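ABC transporter substrate-binding protein (Rhizobium radiobacter, PDB 6TFX) binds the opine mannopinic acid as the solute-binding protein of an ABC transporter, probably delivering it for import into the bacterium. Local coordinates at residues V221-Q226 / G462-K467; D243-A248 / S482-T487; C418-K423 / K446-N451. All coordinates share one frame; numbering follows the deposited sequence.

Contact 1 (V221-Q226 / G462-K467); sequences VEQGNQ and GTWARK. With N72 ((2~{R})-2-[[(3~{R},4~{R},5~{S})-3,4,5,6-tetrakis(oxidanyl)-2-oxidanylidene-hexyl]amino]pentanedioic acid), chain C.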
loop_
_atom_site.group_PDB
_atom_site.type_symbol
_atom_site.label_atom_id
_atom_site.label_comp_id
_atom_site.label_asym_id
_atom_site.label_seq_id
_atom_site.Cartn_x
_atom_site.Cartn_y
_atom_site.Cartn_z
ATOM N N VAL A 221 -14.968 -12.583 -9.173
ATOM C CA VAL A 221 -13.608 -12.028 -9.152
ATOM C C VAL A 221 -12.793 -12.807 -8.151
ATOM O O VAL A 221 -13.278 -13.099 -7.061
ATOM C CB VAL A 221 -13.629 -10.525 -8.726
ATOM C CG1 VAL A 221 -12.213 -9.944 -8.573
ATOM C CG2 VAL A 221 -14.439 -9.688 -9.692
ATOM N N GLU A 222 -11.522 -13.073 -8.477
ATOM C CA GLU A 222 -10.634 -13.691 -7.502
ATOM C C GLU A 222 -9.251 -13.088 -7.577
ATOM O O GLU A 222 -8.754 -12.788 -8.673
ATOM C CB GLU A 222 -10.575 -15.218 -7.619
ATOM C CG GLU A 222 -9.769 -15.728 -8.804
ATOM C CD GLU A 222 -9.092 -17.077 -8.642
ATOM O OE1 GLU A 222 -8.804 -17.707 -9.682
ATOM O OE2 GLU A 222 -8.839 -17.502 -7.493
ATOM N N GLN A 223 -8.650 -12.872 -6.417
ATOM C CA GLN A 223 -7.269 -12.403 -6.375
ATOM C C GLN A 223 -6.380 -13.548 -6.858
ATOM O O GLN A 223 -6.613 -14.725 -6.524
ATOM C CB GLN A 223 -6.887 -12.009 -4.948
ATOM C CG GLN A 223 -5.494 -11.379 -4.851
ATOM C CD GLN A 223 -5.238 -10.751 -3.514
ATOM O OE1 GLN A 223 -6.094 -10.750 -2.613
ATOM N NE2 GLN A 223 -4.036 -10.167 -3.359
ATOM N N GLY A 224 -5.374 -13.196 -7.633
ATOM C CA GLY A 224 -4.443 -14.177 -8.145
ATOM C C GLY A 224 -3.179 -14.169 -7.330
ATOM O O GLY A 224 -3.189 -13.811 -6.149
ATOM N N ASN A 225 -2.080 -14.566 -7.957
ATOM C CA ASN A 225 -0.783 -14.482 -7.299
ATOM C C ASN A 225 0.256 -14.034 -8.340
ATOM O O ASN A 225 -0.115 -13.625 -9.454
ATOM C CB ASN A 225 -0.413 -15.791 -6.594
ATOM C CG ASN A 225 -0.149 -16.946 -7.520
ATOM O OD1 ASN A 225 0.074 -16.779 -8.730
ATOM N ND2 ASN A 225 -0.121 -18.153 -6.954
ATOM N N GLN A 226 1.538 -14.074 -7.974
ATOM C CA GLN A 226 2.601 -13.561 -8.870
ATOM C C GLN A 226 3.167 -14.597 -9.831
ATOM O O GLN A 226 4.046 -14.277 -10.640
ATOM C CB GLN A 226 3.729 -12.963 -8.019
ATOM C CG GLN A 226 3.307 -11.762 -7.166
ATOM C CD GLN A 226 2.476 -12.142 -5.951
ATOM O OE1 GLN A 226 2.755 -13.132 -5.255
ATOM N NE2 GLN A 226 1.416 -11.385 -5.704
ATOM N N GLY A 462 -0.436 -5.975 -9.255
ATOM C CA GLY A 462 -1.507 -6.744 -8.623
ATOM C C GLY A 462 -2.116 -7.639 -9.690
ATOM O O GLY A 462 -2.189 -7.241 -10.848
ATOM N N THR A 463 -2.509 -8.860 -9.345
ATOM C CA THR A 463 -3.071 -9.790 -10.337
ATOM C C THR A 463 -4.432 -10.243 -9.844
ATOM O O THR A 463 -4.547 -10.734 -8.725
ATOM C CB THR A 463 -2.158 -11.011 -10.551
ATOM O OG1 THR A 463 -1.855 -11.579 -9.281
ATOM C CG2 THR A 463 -0.876 -10.668 -11.283
ATOM N N TRP A 464 -5.461 -10.071 -10.676
ATOM C CA TRP A 464 -6.827 -10.452 -10.309
ATOM C C TRP A 464 -7.546 -10.998 -11.523
ATOM O O TRP A 464 -7.334 -10.492 -12.626
ATOM C CB TRP A 464 -7.575 -9.208 -9.774
ATOM C CG TRP A 464 -7.068 -8.706 -8.444
ATOM C CD1 TRP A 464 -5.917 -8.003 -8.200
ATOM C CD2 TRP A 464 -7.749 -8.796 -7.194
ATOM N NE1 TRP A 464 -5.802 -7.735 -6.855
ATOM C CE2 TRP A 464 -6.924 -8.183 -6.216
ATOM C CE3 TRP A 464 -9.000 -9.298 -6.805
ATOM C CZ2 TRP A 464 -7.308 -8.070 -4.880
ATOM C CZ3 TRP A 464 -9.364 -9.215 -5.469
ATOM C CH2 TRP A 464 -8.527 -8.596 -4.527
ATOM N N ALA A 465 -8.352 -12.057 -11.335
ATOM C CA ALA A 465 -9.092 -12.643 -12.452
ATOM C C ALA A 465 -10.577 -12.317 -12.294
ATOM O O ALA A 465 -11.072 -12.189 -11.175
ATOM C CB ALA A 465 -8.913 -14.150 -12.472
ATOM N N ARG A 466 -11.267 -12.159 -13.407
ATOM C CA ARG A 466 -12.700 -11.891 -13.382
ATOM C C ARG A 466 -13.317 -12.596 -14.568
ATOM O O ARG A 466 -12.610 -12.985 -15.505
ATOM C CB ARG A 466 -13.002 -10.388 -13.472
ATOM C CG ARG A 466 -12.567 -9.737 -14.786
ATOM C CD ARG A 466 -13.063 -8.321 -14.866
ATOM N NE ARG A 466 -12.345 -7.554 -15.882
ATOM C CZ ARG A 466 -12.775 -7.375 -17.126
ATOM N NH1 ARG A 466 -13.904 -7.939 -17.534
ATOM N NH2 ARG A 466 -12.066 -6.651 -17.979
ATOM N N LYS A 467 -14.628 -12.759 -14.528
ATOM C CA LYS A 467 -15.359 -13.317 -15.651
ATOM C C LYS A 467 -15.603 -12.156 -16.631
ATOM O O LYS A 467 -15.787 -11.023 -16.171
ATOM C CB LYS A 467 -16.675 -13.941 -15.151
ATOM C CG LYS A 467 -16.478 -15.178 -14.245
ATOM C CD LYS A 467 -15.955 -16.382 -15.031
ATOM C CE LYS A 467 -15.528 -17.509 -14.125
ATOM N NZ LYS A 467 -14.873 -18.597 -14.892
HETATM O OAB N72 C . 4.841 -11.747 -3.749
HETATM C CAF N72 C . 4.916 -10.490 -3.048
HETATM C CAG N72 C . 3.685 -10.095 -2.166
HETATM O OAC N72 C . 2.544 -10.841 -2.444
HETATM C CAH N72 C . 3.572 -8.575 -2.024
HETATM O OAM N72 C . 4.261 -7.714 -2.847
HETATM C CAI N72 C . 2.395 -7.622 -1.969
HETATM O OAD N72 C . 1.320 -8.112 -2.739
HETATM C CAJ N72 C . 2.108 -7.148 -0.565
HETATM O OAE N72 C . 3.049 -7.162 0.269
HETATM C CAK N72 C . 0.669 -6.717 -0.163
HETATM N N N72 C . 0.599 -5.296 0.079
HETATM C CA N72 C . 0.314 -4.763 1.357
HETATM C C N72 C . 0.373 -5.678 2.548
HETATM O O N72 C . 1.315 -5.981 3.382
HETATM C CB N72 C . 1.008 -3.408 1.518
HETATM C CG N72 C . 1.313 -2.878 2.920
HETATM C CD N72 C . 1.347 -1.350 2.998
HETATM O OE1 N72 C . 0.640 -0.624 2.227
HETATM O OE2 N72 C . 2.083 -0.816 3.857
HETATM O OXT N72 C . -0.801 -6.087 2.623
HETATM O O HOH W 1 -2.649 -9.242 -6.433
HETATM O O HOH W 2 0.432 -10.127 -8.231
#
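Thr-463 and Asn-225 illustrate how a sheet can keep its grip on a chain beyond the end of a paired strand. Strands 221-223 and 454-467 run antiparallel within a mixed sheet of this solute-binding protein, and Thr-463 O takes Gly-224 N at 2.8 Å just past the shorter strand. Thr-463 OG1, placed between the backbone N and the carbonyl carbon (chi1 51°), donates to Asn-225 O over 2.7 Å from above the carbonyl plane. A water that gives a proton to this OG1 accepts one from Gln-226 NE2. Gln-226 belongs to the opine pocket, and its OE1 lies 2.9 Å from OAB of the ligand.

Trp-464 comes next, in a non-hydrogen-bonded pair with Gln-223. A CH-pi contact puts Gln-223 CB 3.7 Å from the centroid of the six-membered ring, almost on the ring normal. The extended glutamine continues across the same face with its amide only 10° from the ring plane, while its OE1 is held by Ala-11 N. Val-221 CG1 meets the ring edge at CE3.

Ala-465 exchanges two backbone bonds with Glu-222: its N reaches Glu-222 O at 2.8 Å, and its O receives Glu-222 N at 2.9 Å. The extended chain of Arg-466 leads away to a salt bridge from NE to Asp-243, and its CB lies 4.1 Å from Val-221 CG2.

Contact 2 (D243-A248 / S482-T487); sequences DTIEPA and SAPLIT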
loop_
_atom_site.group_PDB
_atom_site.type_symbol
_atom_site.label_atom_id
_atom_site.label_comp_id
_atom_site.label_asym_id
_atom_site.label_seq_id
_atom_site.Cartn_x
_atom_site.Cartn_y
_atom_site.Cartn_z
ATOM N N ASP A 243 -6.618 -9.138 -14.948
ATOM C CA ASP A 243 -6.207 -7.741 -14.867
ATOM C C ASP A 243 -4.898 -7.688 -14.091
ATOM O O ASP A 243 -4.818 -8.273 -13.006
ATOM C CB ASP A 243 -7.263 -6.901 -14.126
ATOM C CG ASP A 243 -8.534 -6.680 -14.935
ATOM O OD1 ASP A 243 -8.424 -6.296 -16.138
ATOM O OD2 ASP A 243 -9.628 -6.902 -14.384
ATOM N N THR A 244 -3.871 -7.006 -14.651
ATOM C CA THR A 244 -2.594 -6.778 -13.950
ATOM C C THR A 244 -2.667 -5.305 -13.615
ATOM O O THR A 244 -2.844 -4.478 -14.522
ATOM C CB THR A 244 -1.380 -7.214 -14.781
ATOM O OG1 THR A 244 -1.372 -6.485 -16.005
ATOM C CG2 THR A 244 -1.368 -8.724 -15.035
ATOM N N ILE A 245 -2.626 -4.978 -12.312
ATOM C CA ILE A 245 -2.951 -3.649 -11.786
ATOM C C ILE A 245 -1.754 -2.902 -11.241
ATOM O O ILE A 245 -1.042 -3.411 -10.364
ATOM C CB ILE A 245 -4.077 -3.769 -10.696
ATOM C CG1 ILE A 245 -5.188 -4.779 -11.110
ATOM C CG2 ILE A 245 -4.669 -2.392 -10.314
ATOM C CD1 ILE A 245 -6.240 -5.100 -10.057
ATOM N N GLU A 246 -1.561 -1.673 -11.729
ATOM C CA GLU A 246 -0.536 -0.797 -11.170
ATOM C C GLU A 246 -1.067 -0.202 -9.843
ATOM O O GLU A 246 -2.281 -0.163 -9.623
ATOM C CB GLU A 246 -0.258 0.349 -12.145
ATOM C CG GLU A 246 0.513 -0.110 -13.369
ATOM C CD GLU A 246 0.676 0.925 -14.465
ATOM O OE1 GLU A 246 0.806 2.130 -14.146
ATOM O OE2 GLU A 246 0.693 0.522 -15.648
ATOM N N PRO A 247 -0.193 0.296 -8.947
ATOM C CA PRO A 247 1.264 0.315 -9.088
ATOM C C PRO A 247 1.874 -1.038 -8.695
ATOM O O PRO A 247 1.286 -1.832 -7.940
ATOM C CB PRO A 247 1.691 1.410 -8.099
ATOM C CG PRO A 247 0.653 1.413 -7.038
ATOM C CD PRO A 247 -0.638 0.944 -7.695
ATOM N N ALA A 248 3.067 -1.283 -9.194
ATOM C CA ALA A 248 3.807 -2.470 -8.792
ATOM C C ALA A 248 4.299 -2.261 -7.359
ATOM O O ALA A 248 4.777 -1.174 -6.998
ATOM C CB ALA A 248 4.976 -2.678 -9.723
ATOM N N SER A 482 -3.478 -1.411 -5.512
ATOM C CA SER A 482 -3.115 -2.470 -6.480
ATOM C C SER A 482 -4.202 -3.562 -6.544
ATOM O O SER A 482 -3.916 -4.741 -6.837
ATOM C CB SER A 482 -1.739 -3.078 -6.181
ATOM O OG SER A 482 -0.737 -2.073 -6.120
ATOM N N ALA A 483 -5.465 -3.150 -6.294
ATOM C CA ALA A 483 -6.617 -4.045 -6.272
ATOM C C ALA A 483 -7.757 -3.414 -7.060
ATOM O O ALA A 483 -7.798 -2.189 -7.208
ATOM C CB ALA A 483 -7.061 -4.283 -4.840
ATOM N N PRO A 484 -8.715 -4.215 -7.543
ATOM C CA PRO A 484 -9.846 -3.627 -8.283
ATOM C C PRO A 484 -10.604 -2.572 -7.482
ATOM O O PRO A 484 -10.745 -2.670 -6.262
ATOM C CB PRO A 484 -10.761 -4.826 -8.539
ATOM C CG PRO A 484 -9.856 -6.023 -8.501
ATOM C CD PRO A 484 -8.839 -5.681 -7.441
ATOM N N LEU A 485 -11.119 -1.575 -8.202
ATOM C CA LEU A 485 -11.940 -0.531 -7.620
ATOM C C LEU A 485 -13.362 -0.797 -8.106
ATOM O O LEU A 485 -13.635 -0.745 -9.316
ATOM C CB LEU A 485 -11.480 0.877 -8.060
ATOM C CG LEU A 485 -12.286 2.042 -7.483
ATOM C CD1 LEU A 485 -12.010 2.226 -5.983
ATOM C CD2 LEU A 485 -12.000 3.323 -8.241
ATOM N N ILE A 486 -14.255 -1.092 -7.158
ATOM C CA ILE A 486 -15.672 -1.304 -7.452
ATOM C C ILE A 486 -16.360 0.023 -7.126
ATOM O O ILE A 486 -16.154 0.597 -6.053
ATOM C CB ILE A 486 -16.264 -2.509 -6.677
ATOM C CG1 ILE A 486 -15.467 -3.791 -7.047
ATOM C CG2 ILE A 486 -17.754 -2.671 -6.998
ATOM C CD1 ILE A 486 -15.706 -4.906 -6.137
ATOM N N THR A 487 -17.116 0.541 -8.098
ATOM C CA THR A 487 -17.771 1.835 -7.952
ATOM C C THR A 487 -19.252 1.704 -8.290
ATOM O O THR A 487 -19.758 0.597 -8.550
ATOM C CB THR A 487 -17.140 2.897 -8.896
ATOM O OG1 THR A 487 -17.537 2.612 -10.230
ATOM C CG2 THR A 487 -15.600 2.993 -8.789
#
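Ile-245 and Ser-482 bring their CA atoms to 5.4 Å, the nearest backbone approach between a strand about to turn a corner and a loop without regular structure. The chain turns a corner at Glu-246 and Pro-247, where the peptide bond before the proline is cis, and Pro-247 O faces the loop. Ser-482 has positive phi, in the left-handed helical region, and the loop beyond Pro-484 draws off from the strand. The case exemplifies how a sheet corner in a periplasmic binding protein can be pinned by one polar bond beside a small apolar patch.

The apolar part is carried by Ile-245. Its CD1, in line with an extended side chain (chi2 173°), touches Pro-484 at N over 3.6 Å and at CD over 3.7 Å, the two side chains crossing at about a right angle. CG2 of the same isoleucine lies 4.0 Å from Ser-482 C, so its two branches follow the loop backbone in succession. Trp-464 packs on Ile-245 as well, and helix 26-35 meets the loop through Thr-30, which touches Ala-483.

The polar part is the hydroxyl of Ser-482. Its OG is anti to the carbonyl carbon (chi1 -55°) and donates to Pro-247 O at 2.7 Å, in the carbonyl plane and on a lone pair. OG also lies 3.4 Å from Pro-247 CD, so one proline supplies both its acceptor and part of its apolar surroundings.

The chemistry suits a buried place: the ring nitrogen of Pro-484 carries no hydrogen, so the methyl of Ile-245 can lie against it without burying a donor, while the serine hydroxyl satisfies a carbonyl at the corner.

Contact 3 (C418-K423 / K446-N451); sequences CNVADK and KLIVSN. With MG (magnesium ion), chain G.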
loop_
_atom_site.group_PDB
_atom_site.type_symbol
_atom_site.label_atom_id
_atom_site.label_comp_id
_atom_site.label_asym_id
_atom_site.label_seq_id
_atom_site.Cartn_x
_atom_site.Cartn_y
_atom_site.Cartn_z
ATOM N N CYS A 418 17.392 2.485 9.454
ATOM C CA CYS A 418 18.277 3.260 8.579
ATOM C C CYS A 418 18.327 4.721 9.084
ATOM O O CYS A 418 17.299 5.273 9.493
ATOM C CB CYS A 418 17.736 3.185 7.153
ATOM S SG CYS A 418 18.641 4.192 5.938
ATOM N N ASN A 419 19.516 5.349 9.033
ATOM C CA ASN A 419 19.649 6.771 9.354
ATOM C C ASN A 419 20.637 7.473 8.397
ATOM O O ASN A 419 20.729 8.706 8.411
ATOM C CB ASN A 419 20.031 6.992 10.823
ATOM C CG ASN A 419 21.388 6.468 11.242
ATOM O OD1 ASN A 419 22.100 5.780 10.498
ATOM N ND2 ASN A 419 21.772 6.775 12.467
ATOM N N VAL A 420 21.272 6.701 7.506
ATOM C CA VAL A 420 22.364 7.155 6.624
ATOM C C VAL A 420 21.972 8.246 5.620
ATOM O O VAL A 420 22.855 9.012 5.177
ATOM C CB VAL A 420 23.055 5.962 5.896
ATOM C CG1 VAL A 420 22.172 5.332 4.805
ATOM C CG2 VAL A 420 24.443 6.349 5.364
ATOM N N ALA A 421 20.686 8.298 5.244
ATOM C CA ALA A 421 20.246 9.207 4.190
ATOM C C ALA A 421 19.359 10.346 4.677
ATOM O O ALA A 421 18.730 11.023 3.854
ATOM C CB ALA A 421 19.523 8.389 3.123
ATOM N N ASP A 422 19.301 10.589 6.012
ATOM C CA ASP A 422 18.408 11.634 6.524
ATOM C C ASP A 422 18.585 12.991 5.892
ATOM O O ASP A 422 17.599 13.613 5.512
ATOM C CB ASP A 422 18.560 11.806 8.025
ATOM C CG ASP A 422 17.912 10.746 8.875
ATOM O OD1 ASP A 422 17.364 9.759 8.303
ATOM O OD2 ASP A 422 17.942 10.896 10.101
ATOM N N LYS A 423 19.844 13.471 5.801
ATOM C CA LYS A 423 20.076 14.808 5.253
ATOM C C LYS A 423 19.664 14.914 3.791
ATOM O O LYS A 423 19.092 15.929 3.398
ATOM C CB LYS A 423 21.553 15.214 5.418
ATOM C CG LYS A 423 22.012 15.229 6.887
ATOM C CD LYS A 423 21.265 16.227 7.775
ATOM C CE LYS A 423 21.390 15.868 9.236
ATOM N NZ LYS A 423 20.841 16.935 10.114
ATOM N N LYS A 446 21.513 5.558 -3.276
ATOM C CA LYS A 446 22.876 5.007 -3.328
ATOM C C LYS A 446 23.406 4.742 -1.918
ATOM O O LYS A 446 24.059 3.709 -1.678
ATOM C CB LYS A 446 23.812 5.960 -4.073
ATOM C CG LYS A 446 23.550 5.975 -5.575
ATOM C CD LYS A 446 24.658 6.734 -6.282
ATOM C CE LYS A 446 24.587 6.563 -7.787
ATOM N NZ LYS A 446 23.426 7.282 -8.351
ATOM N N LEU A 447 23.119 5.657 -0.973
ATOM C CA LEU A 447 23.593 5.474 0.399
ATOM C C LEU A 447 22.893 4.309 1.063
ATOM O O LEU A 447 23.517 3.567 1.825
ATOM C CB LEU A 447 23.317 6.742 1.221
ATOM C CG LEU A 447 24.187 7.954 0.876
ATOM C CD1 LEU A 447 23.581 9.237 1.423
ATOM C CD2 LEU A 447 25.616 7.776 1.385
ATOM N N ILE A 448 21.576 4.176 0.833
ATOM C CA ILE A 448 20.827 3.080 1.504
ATOM C C ILE A 448 21.265 1.722 0.921
ATOM O O ILE A 448 21.444 0.746 1.661
ATOM C CB ILE A 448 19.307 3.308 1.328
ATOM C CG1 ILE A 448 18.878 4.655 2.002
ATOM C CG2 ILE A 448 18.497 2.098 1.860
ATOM C CD1 ILE A 448 17.567 5.235 1.481
ATOM N N VAL A 449 21.430 1.665 -0.408
ATOM C CA VAL A 449 21.878 0.437 -1.069
ATOM C C VAL A 449 23.285 0.049 -0.585
ATOM O O VAL A 449 23.517 -1.126 -0.244
ATOM C CB VAL A 449 21.867 0.616 -2.612
ATOM C CG1 VAL A 449 22.631 -0.512 -3.311
ATOM C CG2 VAL A 449 20.435 0.679 -3.124
ATOM N N SER A 450 24.235 1.012 -0.616
ATOM C CA SER A 450 25.640 0.705 -0.271
ATOM C C SER A 450 25.840 0.331 1.183
ATOM O O SER A 450 26.737 -0.467 1.490
ATOM C CB SER A 450 26.561 1.847 -0.684
ATOM O OG SER A 450 26.313 2.995 0.103
ATOM N N ASN A 451 25.002 0.873 2.097
ATOM C CA ASN A 451 25.096 0.482 3.516
ATOM C C ASN A 451 24.304 -0.823 3.748
ATOM O O ASN A 451 24.320 -1.384 4.853
ATOM C CB ASN A 451 24.592 1.619 4.396
ATOM C CG ASN A 451 25.673 2.657 4.520
ATOM O OD1 ASN A 451 26.555 2.543 5.374
ATOM N ND2 ASN A 451 25.690 3.643 3.617
HETATM MG MG MG G . 20.229 2.740 6.041
#
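Asn-451 and Val-420 meet tip to tip, with the flat carboxamide of Asn-451 presenting one face to the valine. Val-420 CG2 stands above the amide plane on its nitrogen side, 3.5 Å from ND2. At the edge of the same group, ND2 donates to Leu-447 O at 2.8 Å in a nearly straight bond (170°), with the acceptor almost in the amide plane. That bond should restrict rotation of the amide and so fix the surface offered to the valine. Leu-447 O is gripped twice, because Asn-451 N bonds to it as well.

The rest is apolar packing of a turn against this helix. Residues Asn-419 to Asp-422 form a type I beta turn that leads into helix 422-430, with Ala-421 at the N-cap position. Val-420 CG1 rests on the helix at Leu-447 CB, 4.0 Å away. Ala-421 CB touches Ile-448 CG1 at the same 4.0 Å, and Ile-448 also touches Leu-396 and Tyr-400 of helix 392-400.

Cys-418 links this packing to a metal. With SG anti to the backbone N (chi1 176°), its sulphur reaches the ion modelled as magnesium at 2.2 Å while also lying 4.0 Å from Ile-448 CG1. The length is short for magnesium and sulphur, so the detailed geometry is doubtful. Cys-453, soon after helix 434-450, supplies the second protein ligand, making this a two-cysteine metal site that joins the residue just before the turn to the chain beyond helix 434-450.

Contacts 1 and 2 are two views of one region of the sheet: their centres are 10 Å apart, and strands 240-255 and 454-467 are neighbours joined by Gly-462 O to Ile-245 N at 2.7 Å. Trp-464 serves both, its CD2 lying 3.3 Å from Pro-484 CD. Only contact 1 supplies a residue of the opine pocket, Gln-226; contact 2 lies nearby, with the side chain of Ser-482 about 7 Å from the ligand, and Glu-249 and Asn-251, further along strand 240-255, bind it directly. Contact 3 stands apart, its centre 36 Å from that of contact 1 and 32 Å from that of contact 2, although helix 434-450 leads on to strand 454-467.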